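Local coordinates for protein probable ss-1,3-N-acetylglucosaminyltransferase (PDB 6H21) that is a probable glycosyltransferase of family 2 with a GT-A fold, modelled with manganese ions and uridine-diphosphate-N-acetylglucosamine, at residues Asn131-Ile136 with Met177-Val182; Lys155-Lys160 with Ile215-Glu220; Phe206-Lys211 with Tyr256-Tyr261. One frame throughout, in Å; residues are numbered along the deposited sequence.

Contact 1: residues Asn131-Ile136 with Met177-Val182; sequences NSDLII and MFKKSV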
ATOM      1  N   ASN C 131      29.704  26.302 -31.996  1.00 49.69           N
ATOM      2  CA  ASN C 131      29.430  25.218 -32.925  1.00 49.59           C
ATOM      3  C   ASN C 131      28.207  24.417 -32.436  1.00 47.07           C
ATOM      4  O   ASN C 131      28.208  23.208 -32.437  1.00 47.06           O
ATOM      5  CB  ASN C 131      30.678  24.344 -33.102  1.00 52.02           C
ATOM      6  CG  ASN C 131      30.510  23.281 -34.168  1.00 53.17           C
ATOM      7  OD1 ASN C 131      29.886  23.521 -35.203  1.00 54.43           O
ATOM      8  ND2 ASN C 131      31.051  22.099 -33.918  1.00 54.65           N
ATOM      9  N   SER C 132      27.144  25.124 -32.047  1.00 45.23           N
ATOM     10  CA  SER C 132      25.946  24.512 -31.444  1.00 43.24           C
ATOM     11  C   SER C 132      25.013  23.929 -32.518  1.00 42.16           C
ATOM     12  O   SER C 132      24.773  24.531 -33.565  1.00 42.04           O
ATOM     13  CB  SER C 132      25.222  25.508 -30.576  1.00 42.25           C
ATOM     14  OG  SER C 132      26.138  26.223 -29.759  1.00 43.02           O
ATOM     15  N   ASP C 133      24.490  22.737 -32.223  1.00 41.36           N
ATOM     16  CA  ASP C 133      23.395  22.103 -32.956  1.00 40.46           C
ATOM     17  C   ASP C 133      22.040  22.643 -32.482  1.00 38.94           C
ATOM     18  O   ASP C 133      21.094  22.697 -33.261  1.00 38.59           O
ATOM     19  CB  ASP C 133      23.457  20.584 -32.800  1.00 40.63           C
ATOM     20  CG  ASP C 133      24.744  20.001 -33.345  1.00 42.13           C
ATOM     21  OD1 ASP C 133      25.097  20.357 -34.480  1.00 42.90           O
ATOM     22  OD2 ASP C 133      25.390  19.223 -32.610  1.00 42.79           O
ATOM     23  N   LEU C 134      21.964  23.064 -31.219  1.00 38.34           N
ATOM     24  CA  LEU C 134      20.739  23.556 -30.599  1.00 37.19           C
ATOM     25  C   LEU C 134      21.091  24.734 -29.685  1.00 37.24           C
ATOM     26  O   LEU C 134      21.991  24.613 -28.871  1.00 37.71           O
ATOM     27  CB  LEU C 134      20.129  22.407 -29.789  1.00 36.61           C
ATOM     28  CG  LEU C 134      18.845  22.714 -29.026  1.00 35.73           C
ATOM     29  CD1 LEU C 134      17.700  23.045 -29.967  1.00 35.37           C
ATOM     30  CD2 LEU C 134      18.451  21.544 -28.129  1.00 35.41           C
ATOM     31  N   ILE C 135      20.396  25.867 -29.830  1.00 36.74           N
ATOM     32  CA  ILE C 135      20.556  26.968 -28.891  1.00 36.92           C
ATOM     33  C   ILE C 135      19.191  27.278 -28.264  1.00 36.15           C
ATOM     34  O   ILE C 135      18.183  27.424 -28.976  1.00 35.55           O
ATOM     35  CB  ILE C 135      21.201  28.205 -29.548  1.00 37.71           C
ATOM     36  CG1 ILE C 135      22.424  27.833 -30.394  1.00 38.41           C
ATOM     37  CG2 ILE C 135      21.538  29.250 -28.489  1.00 38.13           C
ATOM     38  CD1 ILE C 135      22.119  27.590 -31.856  1.00 38.35           C
ATOM     39  N   ILE C 136      19.177  27.310 -26.924  1.00 36.09           N
ATOM     40  CA  ILE C 136      17.989  27.536 -26.157  1.00 35.72           C
ATOM     41  C   ILE C 136      18.102  28.904 -25.507  1.00 36.32           C
ATOM     42  O   ILE C 136      19.010  29.132 -24.727  1.00 37.03           O
ATOM     43  CB  ILE C 136      17.782  26.429 -25.113  1.00 35.42           C
ATOM     44  CG1 ILE C 136      17.939  25.054 -25.762  1.00 35.12           C
ATOM     45  CG2 ILE C 136      16.441  26.587 -24.421  1.00 34.94           C
ATOM     46  CD1 ILE C 136      18.053  23.933 -24.784  1.00 35.01           C
ATOM     47  N   MET C 177      16.389  27.298 -31.303  1.00 34.94           N
ATOM     48  CA  MET C 177      17.120  27.416 -32.571  1.00 35.61           C
ATOM     49  C   MET C 177      17.863  26.097 -32.848  1.00 35.95           C
ATOM     50  O   MET C 177      18.726  25.701 -32.107  1.00 36.01           O
ATOM     51  CB  MET C 177      18.088  28.605 -32.523  1.00 36.19           C
ATOM     52  CG  MET C 177      18.830  28.840 -33.822  1.00 36.92           C
ATOM     53  SD  MET C 177      19.774  30.384 -33.840  1.00 37.66           S
ATOM     54  CE  MET C 177      18.449  31.589 -33.771  1.00 37.22           C
ATOM     55  N   PHE C 178      17.488  25.432 -33.947  1.00 36.32           N
ATOM     56  CA  PHE C 178      17.964  24.113 -34.349  1.00 36.92           C
ATOM     57  C   PHE C 178      18.797  24.202 -35.641  1.00 38.15           C
ATOM     58  O   PHE C 178      18.362  24.779 -36.591  1.00 38.37           O
ATOM     59  CB  PHE C 178      16.778  23.199 -34.671  1.00 36.43           C
ATOM     60  CG  PHE C 178      15.873  22.802 -33.532  1.00 35.55           C
ATOM     61  CD1 PHE C 178      14.797  23.596 -33.161  1.00 35.07           C
ATOM     62  CD2 PHE C 178      16.044  21.592 -32.887  1.00 35.35           C
ATOM     63  CE1 PHE C 178      13.938  23.202 -32.150  1.00 34.46           C
ATOM     64  CE2 PHE C 178      15.184  21.205 -31.870  1.00 34.72           C
ATOM     65  CZ  PHE C 178      14.133  22.009 -31.507  1.00 34.23           C
ATOM     66  N   LYS C 179      19.957  23.543 -35.676  1.00 39.29           N
ATOM     67  CA  LYS C 179      20.794  23.474 -36.880  1.00 40.86           C
ATOM     68  C   LYS C 179      20.095  22.600 -37.930  1.00 41.00           C
ATOM     69  O   LYS C 179      19.746  21.458 -37.679  1.00 40.31           O
ATOM     70  CB  LYS C 179      22.188  22.931 -36.547  1.00 42.10           C
ATOM     71  CG  LYS C 179      23.136  22.874 -37.738  1.00 43.82           C
ATOM     72  CD  LYS C 179      24.559  22.538 -37.362  1.00 45.33           C
ATOM     73  CE  LYS C 179      25.389  23.779 -37.116  1.00 46.16           C
ATOM     74  NZ  LYS C 179      26.778  23.441 -36.736  1.00 47.61           N
ATOM     75  N   LYS C 180      19.918  23.157 -39.126  1.00 41.95           N
ATOM     76  CA  LYS C 180      19.069  22.566 -40.156  1.00 42.96           C
ATOM     77  C   LYS C 180      19.667  21.250 -40.689  1.00 44.13           C
ATOM     78  O   LYS C 180      18.926  20.322 -41.036  1.00 44.63           O
ATOM     79  CB  LYS C 180      18.843  23.584 -41.281  1.00 43.70           C
ATOM     80  CG  LYS C 180      17.871  23.130 -42.364  1.00 44.70           C
ATOM     81  CD  LYS C 180      16.445  22.979 -41.872  1.00 44.24           C
ATOM     82  CE  LYS C 180      15.559  22.136 -42.767  1.00 45.31           C
ATOM     83  NZ  LYS C 180      15.779  22.384 -44.211  1.00 46.61           N
ATOM     84  N   SER C 181      20.995  21.161 -40.770  1.00 45.27           N
ATOM     85  CA  SER C 181      21.656  19.994 -41.386  1.00 46.90           C
ATOM     86  C   SER C 181      21.376  18.720 -40.569  1.00 46.38           C
ATOM     87  O   SER C 181      21.274  17.620 -41.115  1.00 47.89           O
ATOM     88  CB  SER C 181      23.134  20.248 -41.556  1.00 48.22           C
ATOM     89  OG  SER C 181      23.746  20.504 -40.297  1.00 48.18           O
ATOM     90  N   VAL C 182      21.242  18.864 -39.247  1.00 45.29           N
ATOM     91  CA  VAL C 182      20.916  17.744 -38.361  1.00 44.45           C
ATOM     92  C   VAL C 182      19.507  17.232 -38.706  1.00 44.01           C
ATOM     93  O   VAL C 182      19.265  16.013 -38.787  1.00 44.17           O
ATOM     94  CB  VAL C 182      21.037  18.163 -36.881  1.00 43.20           C
ATOM     95  CG1 VAL C 182      20.523  17.087 -35.938  1.00 42.74           C
ATOM     96  CG2 VAL C 182      22.460  18.569 -36.510  1.00 43.80           C
TER
HETATM   97  O   HOH W   1      27.338  21.872 -34.505  1.00 51.99           O
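Ile135 and Met177 form the hydrogen-bonded pair of an antiparallel strand contact. Ile135 N donates to Met177 O at 2.8 Å, and Met177 N returns a bond to Ile135 O. One step on, Leu134 and Phe178 make the non-hydrogen-bonded pair. Past it, Lys179 N donates to Asp133 O at 2.8 Å. Backbone hydrogen bonding thus continues to Lys179, the N-cap of helix 180-185. Leu134 CA also lies 3.3 Å from Met177 O, a CA-H...O contact.

Apolar packing alternates between the two faces of the sheet. Leu134 and Phe178 point the same way on one face. Leu134 CG is anti to its backbone N (chi1 179°), and a chi2 of 65° sets CD1 over one face of the Phe178 ring. There it is offset toward the rim, in a CH-pi contact 3.8 Å from the ring centroid. Phe202 and Phe206 meet the same ring edge-to-face. On the other face Ile135 CD1 packs on Met177 CG at 4.0 Å, and both side chains touch Leu123 of helix 119-129.

In this GT-A fold, strand 177-179 lies between strands 105-108 and 134-142 of the central sheet and is antiparallel to both. The Phe178 side chain is about 10 Å from the bound uridine-diphosphate-N-acetylglucosamine.

The polar contacts lie at the Lys179 end. Lys179 crosses Asp133, and a bend at chi3 (-92°) sets its CE beside Ser132 O. Lys179 NZ is 4.2 Å from Asp133 OD1, too far for a salt bridge. A water accepts from Lys179 NZ at 2.8 Å and lies within hydrogen-bonding distance of Asp133 OD1 and Asn131 O. Asp133 OD2 is held separately by the backbone N of Lys211 and Asn212. Val182 CG2 rests against Asp133 OD1. Asn131, at positive phi, is the C-prime residue of the Schellman motif that ends helix 119-129.

Contact 2: residues Lys155-Lys160 with Ile215-Glu220; sequences KGNVAK and IKTDYE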
ATOM      1  N   LYS C 155      21.853  28.337 -14.323  1.00 49.39           N
ATOM      2  CA  LYS C 155      23.330  28.395 -14.206  1.00 50.42           C
ATOM      3  C   LYS C 155      23.914  29.476 -15.122  1.00 50.20           C
ATOM      4  O   LYS C 155      25.129  29.546 -15.293  1.00 51.52           O
ATOM      5  CB  LYS C 155      23.943  27.024 -14.516  1.00 50.55           C
ATOM      6  CG  LYS C 155      23.242  25.851 -13.846  1.00 50.26           C
ATOM      7  CD  LYS C 155      24.069  24.596 -13.762  1.00 51.18           C
ATOM      8  CE  LYS C 155      23.334  23.481 -13.044  1.00 51.30           C
ATOM      9  NZ  LYS C 155      24.254  22.404 -12.600  1.00 53.00           N
ATOM     10  N   GLY C 156      23.055  30.335 -15.678  1.00 48.95           N
ATOM     11  CA  GLY C 156      23.472  31.316 -16.658  1.00 48.67           C
ATOM     12  C   GLY C 156      23.770  30.648 -17.983  1.00 47.39           C
ATOM     13  O   GLY C 156      23.247  29.555 -18.267  1.00 46.34           O
ATOM     14  N   ASN C 157      24.627  31.293 -18.778  1.00 47.38           N
ATOM     15  CA  ASN C 157      24.970  30.839 -20.113  1.00 46.54           C
ATOM     16  C   ASN C 157      25.827  29.573 -20.035  1.00 46.55           C
ATOM     17  O   ASN C 157      26.722  29.472 -19.198  1.00 48.10           O
ATOM     18  CB  ASN C 157      25.710  31.923 -20.895  1.00 47.50           C
ATOM     19  CG  ASN C 157      24.861  33.153 -21.133  1.00 47.23           C
ATOM     20  OD1 ASN C 157      23.647  33.131 -20.921  1.00 46.39           O
ATOM     21  ND2 ASN C 157      25.491  34.223 -21.580  1.00 47.92           N
ATOM     22  N   VAL C 158      25.530  28.618 -20.922  1.00 45.10           N
ATOM     23  CA  VAL C 158      26.198  27.333 -20.990  1.00 44.91           C
ATOM     24  C   VAL C 158      26.513  27.015 -22.453  1.00 44.63           C
ATOM     25  O   VAL C 158      25.599  26.787 -23.255  1.00 43.44           O
ATOM     26  CB  VAL C 158      25.329  26.213 -20.390  1.00 43.82           C
ATOM     27  CG1 VAL C 158      25.996  24.852 -20.545  1.00 43.87           C
ATOM     28  CG2 VAL C 158      24.979  26.487 -18.933  1.00 44.15           C
ATOM     29  N   ALA C 159      27.804  26.902 -22.767  1.00 45.75           N
ATOM     30  CA  ALA C 159      28.255  26.780 -24.147  1.00 46.19           C
ATOM     31  C   ALA C 159      28.023  25.351 -24.656  1.00 45.81           C
ATOM     32  O   ALA C 159      27.602  25.154 -25.797  1.00 45.18           O
ATOM     33  CB  ALA C 159      29.707  27.181 -24.241  1.00 47.77           C
ATOM     34  N   LYS C 160      28.337  24.369 -23.800  1.00 46.51           N
ATOM     35  CA  LYS C 160      28.159  22.954 -24.086  1.00 46.35           C
ATOM     36  C   LYS C 160      27.392  22.320 -22.918  1.00 45.93           C
ATOM     37  O   LYS C 160      27.989  21.915 -21.911  1.00 46.78           O
ATOM     38  CB  LYS C 160      29.509  22.258 -24.294  1.00 48.09           C
ATOM     39  CG  LYS C 160      30.362  22.773 -25.449  1.00 49.44           C
ATOM     40  CD  LYS C 160      29.995  22.214 -26.817  1.00 49.32           C
ATOM     41  N   ILE C 215      22.915  27.208 -24.117  1.00 39.62           N
ATOM     42  CA  ILE C 215      21.859  27.859 -23.353  1.00 39.31           C
ATOM     43  C   ILE C 215      22.253  29.321 -23.163  1.00 40.52           C
ATOM     44  O   ILE C 215      23.320  29.613 -22.595  1.00 41.36           O
ATOM     45  CB  ILE C 215      21.643  27.167 -21.989  1.00 39.21           C
ATOM     46  CG1 ILE C 215      21.191  25.710 -22.150  1.00 38.27           C
ATOM     47  CG2 ILE C 215      20.679  27.965 -21.118  1.00 39.07           C
ATOM     48  CD1 ILE C 215      21.457  24.849 -20.943  1.00 38.49           C
ATOM     49  N   LYS C 216      21.357  30.218 -23.597  1.00 40.48           N
ATOM     50  CA  LYS C 216      21.603  31.651 -23.591  1.00 41.83           C
ATOM     51  C   LYS C 216      20.536  32.320 -22.707  1.00 41.76           C
ATOM     52  O   LYS C 216      19.352  32.066 -22.877  1.00 40.91           O
ATOM     53  CB  LYS C 216      21.647  32.116 -25.053  1.00 41.96           C
ATOM     54  CG  LYS C 216      22.200  33.505 -25.301  1.00 43.34           C
ATOM     55  CD  LYS C 216      23.691  33.634 -25.131  1.00 44.95           C
ATOM     56  CE  LYS C 216      24.270  34.831 -25.859  1.00 46.07           C
ATOM     57  NZ  LYS C 216      24.052  36.087 -25.101  1.00 47.01           N
ATOM     58  N   THR C 217      20.973  33.169 -21.767  1.00 42.91           N
ATOM     59  CA  THR C 217      20.142  33.611 -20.634  1.00 43.42           C
ATOM     60  C   THR C 217      20.187  35.133 -20.403  1.00 44.65           C
ATOM     61  O   THR C 217      19.617  35.614 -19.420  1.00 45.08           O
ATOM     62  CB  THR C 217      20.590  32.902 -19.347  1.00 43.99           C
ATOM     63  OG1 THR C 217      21.926  33.300 -19.027  1.00 45.59           O
ATOM     64  CG2 THR C 217      20.534  31.393 -19.446  1.00 43.10           C
ATOM     65  N   ASP C 218      20.847  35.894 -21.284  1.00 45.42           N
ATOM     66  CA  ASP C 218      21.115  37.320 -21.043  1.00 47.11           C
ATOM     67  C   ASP C 218      19.805  38.122 -21.014  1.00 46.77           C
ATOM     68  O   ASP C 218      19.673  39.060 -20.233  1.00 47.40           O
ATOM     69  CB  ASP C 218      22.056  37.901 -22.100  1.00 48.15           C
ATOM     70  CG  ASP C 218      23.449  37.302 -22.056  1.00 49.40           C
ATOM     71  OD1 ASP C 218      23.585  36.104 -22.402  1.00 48.82           O
ATOM     72  OD2 ASP C 218      24.386  38.034 -21.665  1.00 52.36           O
ATOM     73  N   TYR C 219      18.847  37.742 -21.872  1.00 45.28           N
ATOM     74  CA  TYR C 219      17.508  38.353 -21.908  1.00 44.98           C
ATOM     75  C   TYR C 219      16.453  37.246 -21.888  1.00 43.77           C
ATOM     76  O   TYR C 219      16.773  36.062 -22.056  1.00 43.08           O
ATOM     77  CB  TYR C 219      17.338  39.214 -23.162  1.00 44.90           C
ATOM     78  CG  TYR C 219      18.361  40.314 -23.293  1.00 46.06           C
ATOM     79  CD1 TYR C 219      19.597  40.058 -23.858  1.00 46.32           C
ATOM     80  CD2 TYR C 219      18.114  41.594 -22.821  1.00 47.13           C
ATOM     81  CE1 TYR C 219      20.562  41.044 -23.963  1.00 47.46           C
ATOM     82  CE2 TYR C 219      19.072  42.595 -22.912  1.00 48.11           C
ATOM     83  CZ  TYR C 219      20.301  42.312 -23.480  1.00 48.29           C
ATOM     84  OH  TYR C 219      21.270  43.257 -23.599  1.00 49.73           O
ATOM     85  N   GLU C 220      15.193  37.634 -21.675  1.00 43.42           N
ATOM     86  CA  GLU C 220      14.082  36.731 -21.945  1.00 42.25           C
ATOM     87  C   GLU C 220      13.794  36.809 -23.452  1.00 40.91           C
ATOM     88  O   GLU C 220      13.074  37.698 -23.912  1.00 40.82           O
ATOM     89  CB  GLU C 220      12.870  37.086 -21.080  1.00 43.22           C
ATOM     90  CG  GLU C 220      13.101  36.889 -19.584  1.00 44.47           C
ATOM     91  CD  GLU C 220      11.871  37.137 -18.720  1.00 45.55           C
ATOM     92  OE1 GLU C 220      10.898  37.733 -19.215  1.00 46.14           O
ATOM     93  OE2 GLU C 220      11.886  36.732 -17.554  1.00 47.29           O
TER
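The amide of Asn157 reaches across to Thr217 and Asp218. Asn157 CB lies 3.7 Å from Ile215 O. CG is anti to the carbonyl carbon (chi1 -64°), a turn that brings Asn157 CG to 3.5 Å from Asp218 OD1. Asn157 OD1 accepts two bonds from one residue: Thr217 N at 2.8 Å and Thr217 OG1 at 2.6 Å. The two donors come from opposite faces of the amide plane, with the hydroxyl the further out of it. Asn157 ND2 donates to Asp218 OD1 at 2.8 Å. That oxygen is met on its syn side, nearly in the plane of the amide. The bonds at OD1 and ND2 of Asn157 together fix the rotation of its amide. Lys216 NZ reaches the same Asp218 OD1 from the other face of the carboxylate, at 2.7 Å, in a salt bridge.

Next to it, Val158 and Ile215 form a single antiparallel hydrogen-bonded pair with two backbone bonds. Their CB atoms pack 4.1 Å apart. Thr217 CG2 lies against Gly156 O.

The loop 155-160 thus pairs with one edge of strand 213-216 near its end. The other edge of that strand pairs in parallel with strand 134-142, and Tyr126 of helix 119-129 touches both Asn157 and Lys216.

Contact 3: residues Phe206-Lys211 with Tyr256-Tyr261; sequences FLMNSK and YKSPIY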
ATOM      1  N   PHE C 206      16.010  15.115 -32.060  1.00 36.07           N
ATOM      2  CA  PHE C 206      17.083  16.034 -32.382  1.00 36.21           C
ATOM      3  C   PHE C 206      18.258  15.836 -31.422  1.00 36.01           C
ATOM      4  O   PHE C 206      19.415  15.741 -31.863  1.00 36.71           O
ATOM      5  CB  PHE C 206      16.625  17.490 -32.335  1.00 35.86           C
ATOM      6  CG  PHE C 206      17.622  18.446 -32.929  1.00 36.50           C
ATOM      7  CD1 PHE C 206      18.654  18.963 -32.163  1.00 36.71           C
ATOM      8  CD2 PHE C 206      17.551  18.804 -34.265  1.00 37.06           C
ATOM      9  CE1 PHE C 206      19.572  19.841 -32.716  1.00 37.46           C
ATOM     10  CE2 PHE C 206      18.476  19.676 -34.819  1.00 37.78           C
ATOM     11  CZ  PHE C 206      19.489  20.190 -34.047  1.00 37.94           C
ATOM     12  N   LEU C 207      17.960  15.816 -30.119  1.00 35.06           N
ATOM     13  CA  LEU C 207      18.989  15.679 -29.042  1.00 35.14           C
ATOM     14  C   LEU C 207      19.808  14.387 -29.221  1.00 35.62           C
ATOM     15  O   LEU C 207      21.010  14.384 -29.016  1.00 36.17           O
ATOM     16  CB  LEU C 207      18.311  15.691 -27.661  1.00 34.34           C
ATOM     17  CG  LEU C 207      17.762  17.037 -27.188  1.00 33.96           C
ATOM     18  CD1 LEU C 207      16.910  16.856 -25.939  1.00 33.26           C
ATOM     19  CD2 LEU C 207      18.886  18.029 -26.930  1.00 34.63           C
ATOM     20  N   MET C 208      19.135  13.298 -29.605  1.00 35.45           N
ATOM     21  CA  MET C 208      19.722  11.980 -29.702  1.00 36.21           C
ATOM     22  C   MET C 208      20.585  11.858 -30.978  1.00 37.78           C
ATOM     23  O   MET C 208      21.337  10.899 -31.134  1.00 38.92           O
ATOM     24  CB  MET C 208      18.616  10.917 -29.717  1.00 35.65           C
ATOM     25  CG  MET C 208      17.848  10.777 -28.380  1.00 34.59           C
ATOM     26  SD  MET C 208      18.932  10.482 -26.959  1.00 34.65           S
ATOM     27  CE  MET C 208      18.971  12.084 -26.160  1.00 34.35           C
ATOM     28  N   ASN C 209      20.498  12.845 -31.869  1.00 38.23           N
ATOM     29  CA  ASN C 209      21.264  12.861 -33.108  1.00 39.74           C
ATOM     30  C   ASN C 209      22.217  14.061 -33.132  1.00 40.03           C
ATOM     31  O   ASN C 209      22.761  14.363 -34.148  1.00 40.77           O
ATOM     32  CB  ASN C 209      20.321  12.867 -34.308  1.00 40.20           C
ATOM     33  CG  ASN C 209      19.707  11.504 -34.503  1.00 40.87           C
ATOM     34  OD1 ASN C 209      20.390  10.589 -34.964  1.00 43.00           O
ATOM     35  ND2 ASN C 209      18.457  11.338 -34.100  1.00 40.42           N
ATOM     36  N   SER C 210      22.449  14.715 -31.993  1.00 39.46           N
ATOM     37  CA  SER C 210      23.352  15.872 -31.980  1.00 40.12           C
ATOM     38  C   SER C 210      24.136  15.888 -30.668  1.00 40.18           C
ATOM     39  O   SER C 210      23.778  15.189 -29.736  1.00 39.95           O
ATOM     40  CB  SER C 210      22.591  17.153 -32.198  1.00 39.47           C
ATOM     41  OG  SER C 210      21.673  17.379 -31.137  1.00 38.33           O
ATOM     42  N   LYS C 211      25.214  16.676 -30.630  1.00 41.02           N
ATOM     43  CA  LYS C 211      26.189  16.624 -29.531  1.00 41.59           C
ATOM     44  C   LYS C 211      26.219  17.950 -28.753  1.00 41.30           C
ATOM     45  O   LYS C 211      26.358  17.945 -27.543  1.00 41.30           O
ATOM     46  CB  LYS C 211      27.579  16.276 -30.077  1.00 43.04           C
ATOM     47  N   TYR C 256      16.978   4.808 -27.248  1.00 34.62           N
ATOM     48  CA  TYR C 256      17.665   3.515 -27.281  1.00 35.43           C
ATOM     49  C   TYR C 256      18.336   3.258 -28.629  1.00 36.93           C
ATOM     50  O   TYR C 256      19.184   2.361 -28.696  1.00 37.80           O
ATOM     51  CB  TYR C 256      16.734   2.376 -26.874  1.00 34.75           C
ATOM     52  CG  TYR C 256      16.704   2.183 -25.385  1.00 33.89           C
ATOM     53  CD1 TYR C 256      17.709   1.469 -24.746  1.00 34.33           C
ATOM     54  CD2 TYR C 256      15.710   2.760 -24.609  1.00 32.74           C
ATOM     55  CE1 TYR C 256      17.700   1.296 -23.372  1.00 33.67           C
ATOM     56  CE2 TYR C 256      15.700   2.614 -23.236  1.00 32.13           C
ATOM     57  CZ  TYR C 256      16.701   1.887 -22.618  1.00 32.57           C
ATOM     58  OH  TYR C 256      16.656   1.734 -21.273  1.00 32.02           O
ATOM     59  N   LYS C 257      17.980   4.042 -29.665  1.00 37.48           N
ATOM     60  CA  LYS C 257      18.658   3.997 -30.971  1.00 39.04           C
ATOM     61  C   LYS C 257      19.649   5.158 -31.136  1.00 39.25           C
ATOM     62  O   LYS C 257      20.120   5.356 -32.219  1.00 40.20           O
ATOM     63  CB  LYS C 257      17.692   4.149 -32.155  1.00 39.77           C
ATOM     64  CG  LYS C 257      16.872   2.918 -32.515  1.00 40.58           C
ATOM     65  CD  LYS C 257      15.551   3.300 -33.179  1.00 40.72           C
ATOM     66  N   SER C 258      19.936   5.950 -30.097  1.00 38.26           N
ATOM     67  CA  SER C 258      20.763   7.175 -30.302  1.00 38.59           C
ATOM     68  C   SER C 258      22.140   6.819 -30.871  1.00 40.11           C
ATOM     69  O   SER C 258      22.866   6.047 -30.249  1.00 40.42           O
ATOM     70  CB  SER C 258      20.911   7.930 -29.014  1.00 37.59           C
ATOM     71  OG  SER C 258      21.813   9.008 -29.175  1.00 38.08           O
ATOM     72  N   PRO C 259      22.559   7.350 -32.045  1.00 41.34           N
ATOM     73  CA  PRO C 259      23.944   7.192 -32.499  1.00 43.02           C
ATOM     74  C   PRO C 259      24.975   8.015 -31.705  1.00 43.37           C
ATOM     75  O   PRO C 259      26.151   7.729 -31.775  1.00 44.73           O
ATOM     76  CB  PRO C 259      23.940   7.674 -33.949  1.00 43.86           C
ATOM     77  CG  PRO C 259      22.726   8.551 -34.065  1.00 42.70           C
ATOM     78  CD  PRO C 259      21.738   8.075 -33.021  1.00 41.09           C
ATOM     79  N   ILE C 260      24.519   9.028 -30.964  1.00 42.24           N
ATOM     80  CA  ILE C 260      25.394   9.843 -30.118  1.00 42.59           C
ATOM     81  C   ILE C 260      25.617   9.134 -28.786  1.00 42.23           C
ATOM     82  O   ILE C 260      26.745   8.938 -28.378  1.00 43.01           O
ATOM     83  CB  ILE C 260      24.802  11.248 -29.886  1.00 41.77           C
ATOM     84  CG1 ILE C 260      24.519  11.986 -31.199  1.00 42.09           C
ATOM     85  CG2 ILE C 260      25.692  12.063 -28.961  1.00 42.10           C
ATOM     86  CD1 ILE C 260      25.712  12.193 -32.075  1.00 43.65           C
ATOM     87  N   TYR C 261      24.514   8.837 -28.094  1.00 40.85           N
ATOM     88  CA  TYR C 261      24.543   8.173 -26.824  1.00 40.79           C
ATOM     89  C   TYR C 261      24.429   6.667 -27.092  1.00 41.41           C
ATOM     90  O   TYR C 261      23.358   6.082 -27.005  1.00 40.39           O
ATOM     91  CB  TYR C 261      23.448   8.737 -25.910  1.00 39.09           C
ATOM     92  CG  TYR C 261      23.526  10.234 -25.751  1.00 38.92           C
ATOM     93  CD1 TYR C 261      24.393  10.807 -24.834  1.00 39.36           C
ATOM     94  CD2 TYR C 261      22.771  11.085 -26.546  1.00 38.22           C
ATOM     95  CE1 TYR C 261      24.511  12.184 -24.715  1.00 39.43           C
ATOM     96  CE2 TYR C 261      22.882  12.465 -26.439  1.00 38.21           C
ATOM     97  CZ  TYR C 261      23.751  13.019 -25.518  1.00 38.78           C
ATOM     98  OH  TYR C 261      23.851  14.373 -25.382  1.00 38.90           O
TER
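Ser258 OG donates to Met208 O at 2.8 Å, in the carbonyl plane and on a lone pair. Pro259 CD and Ile260 CG1 also crowd this oxygen, each at 3.4 Å. Ile260 CG1 also lies 3.5 Å from Ser210 N. The Met208 side chain crosses Tyr261 at about a right angle. Its sulfur is 3.9 Å from Tyr261 CD2, and CE touches both CD2 and CE2. The Met-aromatic approach is oblique. Leu207 O lies at the edge of the same ring. Asn209 OD1 meets Pro259 CG.

In the next shell, Ser258 OG accepts from Tyr261 N at 2.9 Å, an ST motif. Anti to its backbone N (chi1 174°), Ser258 OG is placed where it meets both Met208 O and Tyr261 N. Opposite, a type I turn from Leu207 to Ser210 presents Met208 O. Further out, Tyr261 OH bonds Tyr213 OH, and Arg267 of helix 264-281 binds the carbonyls of Ser258 and Tyr261.

The contact joins the turn at the C-terminal end of helix 198-207 to the loop between helices 242-256 and 264-281. Ser258 OG, donor to one backbone and acceptor from its own, sets how they sit. The carbon-oxygen and sulfur-aromatic contacts add shape fit without strongly directional bonds.

In the fold
Contacts 1 and 2 belong to the same sheet. Strand 134-142 carries contact 1, and its neighbour 213-216 carries contact 2; Ile136 O and Lys216 N probably bond between them. None of the three is fully core. Contacts 1 and 3 are partly buried and rich in apolar contact. Contact 2, at the surface, relies on polar side chains: one bridge and a network of one amide, a hydroxyl, a carboxylate and a lysine. Contact 3 has no strand pairing and joins the GT-A part to the region of the TarS linker family. It meets contact 1 through Phe206, whose ring also packs on Val182. Contacts 2 and 3 adjoin only in sequence.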